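Local atomic coordinates of pre-crRNA processing endonuclease (Streptococcus pyogenes serotype M1, PDB entry 3VZH), a protein that probably acts as an endoribonuclease that binds and cuts CRISPR precursor transcripts into CRISPR RNA for antiviral defence. Residues F55-T60 and F101-N106; E61-N66 and V96-F101. All coordinates share one frame; numbering follows the deposited sequence.

In the fold
Interactions 1 and 2 are successive parts of one antiparallel pairing, between strand 55-64 and strand 95-105. Their centres lie about 17 Å apart, and both use Phe101. The order of helices and strands is consistent with the RRM (ferredoxin-like) fold of Cas5 proteins, in which these are the second and third strands, adjacent in the sheet. Strand 95-105 also pairs with strand 9-15. Helix 39-49 covers the face carrying Val59, Val62 and Ile99. The register changes by one residue at the join: Val59 faces Phe101, but Glu61 faces Lys100. Thr60 and Glu61 form a classic beta bulge opposite Lys100. Thr60 N lies 2.9 Å from Lys100 O, a probable hydrogen bond. Val59 CG1 packs on Ile99 CG2 at 3.7 Å.

Interaction 1: residues F55-T60 and F101-N106; sequences FTNIVT and FHFVWN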
loop_
_atom_site.group_PDB
_atom_site.type_symbol
_atom_site.label_atom_id
_atom_site.label_comp_id
_atom_site.label_asym_id
_atom_site.label_seq_id
_atom_site.Cartn_x
_atom_site.Cartn_y
_atom_site.Cartn_z
ATOM N N PHE A 55 -9.960 13.487 -2.856
ATOM C CA PHE A 55 -9.824 12.232 -3.577
ATOM C C PHE A 55 -9.442 11.064 -2.638
ATOM O O PHE A 55 -9.166 11.258 -1.404
ATOM C CB PHE A 55 -8.781 12.417 -4.735
ATOM C CG PHE A 55 -7.352 12.748 -4.251
ATOM C CD1 PHE A 55 -6.904 14.115 -4.203
ATOM C CD2 PHE A 55 -6.444 11.722 -3.870
ATOM C CE1 PHE A 55 -5.595 14.426 -3.770
ATOM C CE2 PHE A 55 -5.147 12.023 -3.423
ATOM C CZ PHE A 55 -4.730 13.383 -3.375
ATOM N N THR A 56 -9.556 9.872 -3.206
ATOM C CA THR A 56 -9.231 8.650 -2.516
ATOM C C THR A 56 -8.127 7.949 -3.321
ATOM O O THR A 56 -8.307 7.568 -4.487
ATOM C CB THR A 56 -10.436 7.711 -2.552
ATOM O OG1 THR A 56 -11.509 8.391 -1.897
ATOM C CG2 THR A 56 -10.075 6.321 -1.828
ATOM N N ASN A 57 -7.013 7.647 -2.634
ATOM C CA ASN A 57 -5.960 6.853 -3.304
ATOM C C ASN A 57 -6.371 5.355 -3.331
ATOM O O ASN A 57 -6.856 4.824 -2.302
ATOM C CB ASN A 57 -4.680 6.991 -2.467
ATOM C CG ASN A 57 -4.058 8.366 -2.631
ATOM O OD1 ASN A 57 -3.945 8.885 -3.763
ATOM N ND2 ASN A 57 -3.600 8.935 -1.539
ATOM N N ILE A 58 -6.105 4.746 -4.473
ATOM C CA ILE A 58 -6.472 3.352 -4.765
ATOM C C ILE A 58 -5.214 2.611 -5.106
ATOM O O ILE A 58 -4.649 2.796 -6.233
ATOM C CB ILE A 58 -7.421 3.248 -5.976
ATOM C CG1 ILE A 58 -8.744 4.079 -5.807
ATOM C CG2 ILE A 58 -7.795 1.778 -6.227
ATOM C CD1 ILE A 58 -9.468 3.853 -4.486
ATOM N N VAL A 59 -4.775 1.753 -4.204
ATOM C CA VAL A 59 -3.534 0.979 -4.461
ATOM C C VAL A 59 -3.936 -0.250 -5.274
ATOM O O VAL A 59 -4.789 -1.041 -4.823
ATOM C CB VAL A 59 -2.795 0.533 -3.162
ATOM C CG1 VAL A 59 -1.645 -0.433 -3.526
ATOM C CG2 VAL A 59 -2.189 1.796 -2.455
ATOM N N THR A 60 -3.341 -0.438 -6.441
ATOM C CA THR A 60 -3.850 -1.552 -7.283
ATOM C C THR A 60 -2.897 -2.743 -7.356
ATOM O O THR A 60 -3.322 -3.893 -7.651
ATOM C CB THR A 60 -4.172 -1.120 -8.715
ATOM O OG1 THR A 60 -2.994 -0.594 -9.346
ATOM C CG2 THR A 60 -5.324 -0.105 -8.696
ATOM N N PHE A 101 -0.463 2.870 -8.029
ATOM C CA PHE A 101 -1.689 3.346 -7.439
ATOM C C PHE A 101 -2.258 4.481 -8.299
ATOM O O PHE A 101 -1.537 4.999 -9.165
ATOM C CB PHE A 101 -1.484 3.774 -6.026
ATOM C CG PHE A 101 -0.645 5.040 -5.843
ATOM C CD1 PHE A 101 -1.270 6.287 -5.575
ATOM C CD2 PHE A 101 0.720 4.951 -5.847
ATOM C CE1 PHE A 101 -0.460 7.455 -5.371
ATOM C CE2 PHE A 101 1.515 6.097 -5.658
ATOM C CZ PHE A 101 0.924 7.319 -5.385
ATOM N N HIS A 102 -3.501 4.883 -8.033
ATOM C CA HIS A 102 -4.072 6.051 -8.744
ATOM C C HIS A 102 -5.036 6.634 -7.810
ATOM O O HIS A 102 -5.149 6.133 -6.688
ATOM C CB HIS A 102 -4.698 5.604 -10.068
ATOM C CG HIS A 102 -5.892 4.687 -9.890
ATOM N ND1 HIS A 102 -5.786 3.346 -9.904
ATOM C CD2 HIS A 102 -7.288 5.000 -9.739
ATOM C CE1 HIS A 102 -7.036 2.792 -9.740
ATOM N NE2 HIS A 102 -7.961 3.822 -9.661
ATOM N N PHE A 103 -5.670 7.710 -8.212
ATOM C CA PHE A 103 -6.734 8.208 -7.348
ATOM C C PHE A 103 -8.015 8.481 -8.121
ATOM O O PHE A 103 -7.993 8.637 -9.340
ATOM C CB PHE A 103 -6.307 9.433 -6.536
ATOM C CG PHE A 103 -5.879 10.638 -7.343
ATOM C CD1 PHE A 103 -4.492 10.910 -7.486
ATOM C CD2 PHE A 103 -6.817 11.509 -7.894
ATOM C CE1 PHE A 103 -4.078 12.021 -8.205
ATOM C CE2 PHE A 103 -6.401 12.641 -8.579
ATOM C CZ PHE A 103 -5.028 12.887 -8.741
ATOM N N VAL A 104 -9.113 8.516 -7.385
ATOM C CA VAL A 104 -10.457 8.832 -7.930
ATOM C C VAL A 104 -11.109 9.877 -6.993
ATOM O O VAL A 104 -10.615 10.084 -5.872
ATOM C CB VAL A 104 -11.360 7.541 -7.943
ATOM C CG1 VAL A 104 -10.717 6.455 -8.802
ATOM C CG2 VAL A 104 -11.642 7.086 -6.524
ATOM N N TRP A 105 -12.188 10.553 -7.422
ATOM C CA TRP A 105 -12.786 11.559 -6.489
ATOM C C TRP A 105 -13.446 10.814 -5.397
ATOM O O TRP A 105 -14.008 9.672 -5.587
ATOM C CB TRP A 105 -13.778 12.523 -7.255
ATOM C CG TRP A 105 -13.092 13.276 -8.405
ATOM C CD1 TRP A 105 -13.533 13.398 -9.746
ATOM C CD2 TRP A 105 -11.808 13.999 -8.362
ATOM N NE1 TRP A 105 -12.636 14.127 -10.483
ATOM C CE2 TRP A 105 -11.585 14.530 -9.723
ATOM C CE3 TRP A 105 -10.853 14.264 -7.363
ATOM C CZ2 TRP A 105 -10.441 15.276 -10.045
ATOM C CZ3 TRP A 105 -9.772 15.070 -7.665
ATOM C CH2 TRP A 105 -9.508 15.477 -9.019
ATOM N N ASN A 106 -13.428 11.443 -4.208
ATOM C CA ASN A 106 -14.021 10.863 -3.025
ATOM C C ASN A 106 -15.534 11.203 -3.011
ATOM O O ASN A 106 -15.904 12.333 -2.715
ATOM C CB ASN A 106 -13.304 11.411 -1.766
ATOM C CG ASN A 106 -13.899 10.901 -0.461
ATOM O OD1 ASN A 106 -14.782 10.041 -0.467
ATOM N ND2 ASN A 106 -13.415 11.402 0.660
HETATM O O HOH W 1 -3.297 2.084 -10.099
#
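Phe55-Thr60 and Phe101-Trp105 pair as antiparallel strands at 147°, with four backbone hydrogen bonds that join Thr56 to Val104 and Ile58 to His102 in both directions. The Ile58 N to His102 O bond measures 2.8 Å. On the face of Ile58, His102 carries the contact. Its CG sits between the backbone N and the carbonyl carbon (chi1 65°), which brings the imidazole across Ile58. Ile58 CB lies over one ring face, 3.9 Å from the His102 ring centroid, as a CH-pi contact. Thr60 CG2 meets the ring edge, 3.5 Å from His102 CE1. Water 1, near the ring plane, links His102 ND1 to Thr60 OG1 at 2.8 Å from each. The other face holds Asn57, Phe101 and Phe103. The Phe55 ring meets Phe103 obliquely, with CD2 3.5 Å from Phe103 CB and planes at 33°. Asn57 OD1 comes to the edge of the Phe101 ring and lies 3.7 Å from Phe103 CB. Asn57 ND2 is bonded to Asp47 and to the Tyr50 carbonyl. That amide is thus held through its nitrogen, whereas its buried OD1 has aromatic side chains about it and no hydrogen-bond partner.

Interaction 2: residues E61-N66 and V96-F101; sequences EVKVIN and VYLIKF
Ile65 CG1 is anti to its carbonyl carbon (chi1 -62°) and Leu98 CG is likewise (chi1 -44°); these torsions turn both branches to one place, where Ile65 CG1 meets Leu98 CG at 3.7 Å. The strands are the second and third (55-64 and 95-105) of an RRM-like (ferredoxin-like) fold, antiparallel at 163°. The Ile65 and Leu98 side chains cross at about a right angle. Ile65 CB also rests on Val96 CG1. On the opposite face, Val62 CG2 lies 3.8 Å from Tyr97 CB, and Val64 CG2 reaches the Tyr97 ring edge, 4.0 Å from Tyr97 CE1. Helix 39-49 touches Val62 and Ile99 here, and the preceding loop (Val36, Pro37) touches Val64 and Tyr97. Lys63 and Leu98 bond in both directions, and Ile65 N gives a further bond to Val96 O at 3.1 Å. Lys100 N gives Glu61 O a nearly straight bond of 2.9 Å, but the return bond from Glu61 N is weak. Glu61 and Lys100 touch through their CB atoms, while the Glu61 carboxylate is bonded to Tyr156 and Thr202. Lys63 leads away to Tyr156, with NZ bonded to its carbonyl and a cation-pi contact to its ring. At the end of the pairing, water 2 accepts from Val96 N at 2.8 Å and from Asn66 N at 3.1 Å.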
loop_
_atom_site.group_PDB
_atom_site.type_symbol
_atom_site.label_atom_id
_atom_site.label_comp_id
_atom_site.label_asym_id
_atom_site.label_seq_id
_atom_site.Cartn_x
_atom_site.Cartn_y
_atom_site.Cartn_z
ATOM N N GLU A 61 -1.615 -2.496 -7.118
ATOM C CA GLU A 61 -0.605 -3.536 -7.333
ATOM C C GLU A 61 0.629 -3.242 -6.493
ATOM O O GLU A 61 0.974 -2.031 -6.280
ATOM C CB GLU A 61 -0.250 -3.667 -8.793
ATOM C CG GLU A 61 0.386 -5.013 -9.096
ATOM C CD GLU A 61 0.530 -5.198 -10.594
ATOM O OE1 GLU A 61 1.425 -4.614 -11.180
ATOM O OE2 GLU A 61 -0.277 -5.944 -11.177
ATOM N N VAL A 62 1.266 -4.281 -5.959
ATOM C CA VAL A 62 2.625 -4.107 -5.346
ATOM C C VAL A 62 3.585 -5.167 -5.809
ATOM O O VAL A 62 3.153 -6.305 -6.095
ATOM C CB VAL A 62 2.550 -4.097 -3.793
ATOM C CG1 VAL A 62 1.974 -5.435 -3.183
ATOM C CG2 VAL A 62 3.949 -3.800 -3.174
ATOM N N LYS A 63 4.864 -4.791 -5.993
ATOM C CA LYS A 63 5.898 -5.741 -6.352
ATOM C C LYS A 63 6.840 -5.866 -5.167
ATOM O O LYS A 63 7.392 -4.839 -4.663
ATOM C CB LYS A 63 6.698 -5.414 -7.645
ATOM C CG LYS A 63 5.778 -5.180 -8.845
ATOM C CD LYS A 63 6.542 -4.823 -10.112
ATOM C CE LYS A 63 7.384 -5.893 -10.587
ATOM N NZ LYS A 63 7.508 -5.667 -12.083
ATOM N N VAL A 64 6.955 -7.092 -4.657
ATOM C CA VAL A 64 7.903 -7.427 -3.563
ATOM C C VAL A 64 9.247 -7.754 -4.195
ATOM O O VAL A 64 9.420 -8.811 -4.833
ATOM C CB VAL A 64 7.289 -8.640 -2.752
ATOM C CG1 VAL A 64 8.229 -9.054 -1.619
ATOM C CG2 VAL A 64 5.902 -8.285 -2.227
ATOM N N ILE A 65 10.210 -6.820 -4.084
ATOM C CA ILE A 65 11.457 -6.943 -4.848
ATOM C C ILE A 65 12.446 -7.803 -4.150
ATOM O O ILE A 65 13.219 -8.494 -4.823
ATOM C CB ILE A 65 12.046 -5.535 -5.106
ATOM C CG1 ILE A 65 11.010 -4.741 -5.963
ATOM C CG2 ILE A 65 13.346 -5.690 -5.919
ATOM C CD1 ILE A 65 10.585 -5.414 -7.289
ATOM N N ASN A 66 12.445 -7.775 -2.807
ATOM C CA ASN A 66 13.545 -8.435 -2.048
ATOM C C ASN A 66 13.120 -9.775 -1.454
ATOM O O ASN A 66 11.957 -9.890 -0.966
ATOM C CB ASN A 66 14.083 -7.567 -0.879
ATOM C CG ASN A 66 14.977 -6.436 -1.356
ATOM O OD1 ASN A 66 15.202 -6.300 -2.567
ATOM N ND2 ASN A 66 15.468 -5.576 -0.401
ATOM N N VAL A 96 11.991 -3.931 -0.039
ATOM C CA VAL A 96 11.789 -2.960 -1.141
ATOM C C VAL A 96 10.451 -3.310 -1.784
ATOM O O VAL A 96 10.184 -4.449 -2.078
ATOM C CB VAL A 96 12.889 -3.088 -2.209
ATOM C CG1 VAL A 96 12.459 -2.263 -3.412
ATOM C CG2 VAL A 96 14.291 -2.633 -1.732
ATOM N N TYR A 97 9.555 -2.341 -1.965
ATOM C CA TYR A 97 8.208 -2.604 -2.546
ATOM C C TYR A 97 7.982 -1.531 -3.564
ATOM O O TYR A 97 8.286 -0.303 -3.285
ATOM C CB TYR A 97 7.120 -2.433 -1.493
ATOM C CG TYR A 97 7.261 -3.404 -0.352
ATOM C CD1 TYR A 97 7.177 -4.783 -0.577
ATOM C CD2 TYR A 97 7.460 -2.955 0.926
ATOM C CE1 TYR A 97 7.352 -5.685 0.507
ATOM C CE2 TYR A 97 7.621 -3.832 1.994
ATOM C CZ TYR A 97 7.542 -5.193 1.761
ATOM O OH TYR A 97 7.698 -6.046 2.838
ATOM N N LEU A 98 7.530 -1.908 -4.757
ATOM C CA LEU A 98 7.155 -0.898 -5.706
ATOM C C LEU A 98 5.620 -0.905 -5.707
ATOM O O LEU A 98 4.964 -2.010 -5.863
ATOM C CB LEU A 98 7.743 -1.249 -7.113
ATOM C CG LEU A 98 9.184 -1.720 -7.086
ATOM C CD1 LEU A 98 9.554 -1.957 -8.549
ATOM C CD2 LEU A 98 10.138 -0.652 -6.516
ATOM N N ILE A 99 4.998 0.273 -5.574
ATOM C CA ILE A 99 3.557 0.355 -5.436
ATOM C C ILE A 99 3.060 1.065 -6.728
ATOM O O ILE A 99 3.578 2.129 -7.087
ATOM C CB ILE A 99 3.165 1.226 -4.207
ATOM C CG1 ILE A 99 3.870 0.702 -2.935
ATOM C CG2 ILE A 99 1.643 1.211 -3.963
ATOM C CD1 ILE A 99 3.629 1.559 -1.668
ATOM N N LYS A 100 2.008 0.524 -7.299
ATOM C CA LYS A 100 1.235 1.147 -8.407
ATOM C C LYS A 100 -0.093 1.598 -7.814
ATOM O O LYS A 100 -0.768 0.806 -7.148
ATOM C CB LYS A 100 1.024 0.105 -9.488
ATOM C CG LYS A 100 0.166 0.617 -10.641
ATOM C CD LYS A 100 -0.045 -0.522 -11.681
ATOM C CE LYS A 100 -0.896 0.000 -12.860
ATOM N NZ LYS A 100 -1.255 -1.137 -13.793
ATOM N N PHE A 101 -0.463 2.870 -8.029
ATOM C CA PHE A 101 -1.689 3.346 -7.439
ATOM C C PHE A 101 -2.258 4.481 -8.299
ATOM O O PHE A 101 -1.537 4.999 -9.165
ATOM C CB PHE A 101 -1.484 3.774 -6.026
ATOM C CG PHE A 101 -0.645 5.040 -5.843
ATOM C CD1 PHE A 101 -1.270 6.287 -5.575
ATOM C CD2 PHE A 101 0.720 4.951 -5.847
ATOM C CE1 PHE A 101 -0.460 7.455 -5.371
ATOM C CE2 PHE A 101 1.515 6.097 -5.658
ATOM C CZ PHE A 101 0.924 7.319 -5.385
HETATM O O HOH W 2 10.869 -6.523 -0.390
#